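Local coordinates for uncharacterized protein Rv2277c (Mycobacterium tuberculosis, PDB 5VUG), which is functionally uncharacterized but carries a glycerophosphodiester phosphodiesterase domain with a TIM-barrel fold and probably hydrolyses phosphoric diesters, at residues T108-I113 / L142-A147. Numbering follows the deposited sequence.
Sequences TLEQAI and LTRTGA
Ile-113 meets Leu-142 and Ala-147 with separate branches. Its CD1, carried by a CG1 that is anti to the carbonyl carbon (chi1 -68°), comes within 3.9 Å of Leu-142 CD2, the two side chains crossing at about a right angle. Its CG2, anti to the backbone N, sits 3.8 Å from Ala-147 CB. Thr-145 faces the same isoleucine tip to tip, OG1 standing 4.0 Å from Ile-113 CD1; that hydroxyl takes the crowded position between backbone N and carbonyl carbon, and it is hydrogen-bonded to Val-141 O, one turn back, with Ala-147 N a weaker partner. In the TIM barrel of this phosphodiesterase domain, helices 109-114 and 134-145 pack side by side outside the parallel strand 121-125, where Ile-113 rests on Leu-122 and Leu-142 on Leu-124. Towards solvent the contact turns ionic. Glu-110, with CG anti to the backbone N and its chain extended, meets the guanidinium of Arg-144 end-on: NH1 donates to OE1 and NH2 to OE2, both at 2.8 Å and nearly straight. Both acceptors lie close to the guanidinium plane, but the carboxylate is tilted 31° from it, so NH1 uses the syn lone pair of OE1 whereas NH2 reaches OE2 from above the carboxylate plane. Arg-144 is anti through chi1 and chi2 and bends at chi3 (37°), and its guanidinium ends at the glutamate. Beside this ion pair, Thr-145 CG2 lies 3.9 Å from Glu-110 OE1. Gly-146 is the first residue to leave helical phi/psi, with positive phi, and Ala-147 just after it directs its CB toward the segment 108-113.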
# COMPACT_ATOMS: atom_id res chain seq x y z
N THR A 108 39.22 2.90 -4.89
CA THR A 108 38.73 1.72 -5.58
C THR A 108 38.07 0.78 -4.58
O THR A 108 38.33 0.84 -3.37
CB THR A 108 39.88 0.96 -6.26
OG1 THR A 108 40.82 0.50 -5.27
CG2 THR A 108 40.58 1.83 -7.30
N LEU A 109 37.20 -0.10 -5.09
CA LEU A 109 36.64 -1.15 -4.24
C LEU A 109 37.75 -1.98 -3.62
O LEU A 109 37.69 -2.35 -2.44
CB LEU A 109 35.69 -2.03 -5.04
CG LEU A 109 35.14 -3.26 -4.31
CD1 LEU A 109 34.30 -2.88 -3.10
CD2 LEU A 109 34.33 -4.11 -5.28
N GLU A 110 38.80 -2.26 -4.40
CA GLU A 110 39.92 -3.06 -3.90
C GLU A 110 40.61 -2.37 -2.73
O GLU A 110 40.93 -3.02 -1.72
CB GLU A 110 40.89 -3.34 -5.06
CG GLU A 110 42.03 -4.27 -4.73
CD GLU A 110 42.53 -5.07 -5.94
OE1 GLU A 110 43.47 -5.87 -5.76
OE2 GLU A 110 41.98 -4.93 -7.05
N GLN A 111 40.83 -1.05 -2.82
CA GLN A 111 41.39 -0.31 -1.69
C GLN A 111 40.47 -0.37 -0.48
O GLN A 111 40.93 -0.51 0.65
CB GLN A 111 41.62 1.15 -2.07
CG GLN A 111 42.85 1.44 -2.90
CD GLN A 111 42.90 2.86 -3.43
OE1 GLN A 111 41.89 3.40 -3.89
NE2 GLN A 111 44.08 3.47 -3.38
N ALA A 112 39.16 -0.21 -0.71
CA ALA A 112 38.19 -0.26 0.38
C ALA A 112 38.22 -1.61 1.08
O ALA A 112 38.19 -1.67 2.32
CB ALA A 112 36.80 0.01 -0.18
N ILE A 113 38.26 -2.70 0.31
CA ILE A 113 38.35 -4.04 0.90
C ILE A 113 39.58 -4.14 1.79
O ILE A 113 39.51 -4.64 2.92
CB ILE A 113 38.34 -5.11 -0.21
CG1 ILE A 113 36.98 -5.14 -0.90
CG2 ILE A 113 38.71 -6.48 0.34
CD1 ILE A 113 36.96 -5.88 -2.20
N LEU A 142 36.18 -9.29 -6.26
CA LEU A 142 35.90 -10.13 -5.10
C LEU A 142 36.60 -11.47 -5.20
O LEU A 142 37.07 -12.01 -4.19
CB LEU A 142 34.39 -10.31 -4.94
CG LEU A 142 33.66 -9.03 -4.53
CD1 LEU A 142 32.17 -9.28 -4.48
CD2 LEU A 142 34.18 -8.50 -3.18
N THR A 143 36.68 -12.03 -6.42
CA THR A 143 37.36 -13.31 -6.62
C THR A 143 38.85 -13.17 -6.37
O THR A 143 39.45 -13.98 -5.64
CB THR A 143 37.14 -13.79 -8.06
OG1 THR A 143 35.76 -14.13 -8.26
CG2 THR A 143 38.01 -15.01 -8.35
N ARG A 144 39.48 -12.17 -6.98
CA ARG A 144 40.93 -12.03 -6.90
C ARG A 144 41.40 -11.65 -5.50
O ARG A 144 42.46 -12.10 -5.06
CB ARG A 144 41.42 -11.03 -7.94
CG ARG A 144 42.92 -10.97 -8.06
CD ARG A 144 43.33 -10.16 -9.27
NE ARG A 144 42.43 -9.03 -9.48
CZ ARG A 144 42.46 -7.92 -8.75
NH1 ARG A 144 43.35 -7.80 -7.76
NH2 ARG A 144 41.60 -6.94 -9.00
N THR A 145 40.61 -10.84 -4.78
CA THR A 145 40.98 -10.47 -3.42
C THR A 145 40.61 -11.53 -2.40
O THR A 145 41.09 -11.47 -1.26
CB THR A 145 40.31 -9.16 -3.00
OG1 THR A 145 38.89 -9.31 -3.00
CG2 THR A 145 40.72 -8.02 -3.92
N GLY A 146 39.75 -12.49 -2.75
CA GLY A 146 39.27 -13.47 -1.79
C GLY A 146 38.23 -12.94 -0.84
O GLY A 146 37.94 -13.58 0.18
N ALA A 147 37.63 -11.79 -1.15
CA ALA A 147 36.63 -11.19 -0.27
C ALA A 147 35.21 -11.62 -0.60
O ALA A 147 34.28 -11.16 0.06
CB ALA A 147 36.74 -9.66 -0.30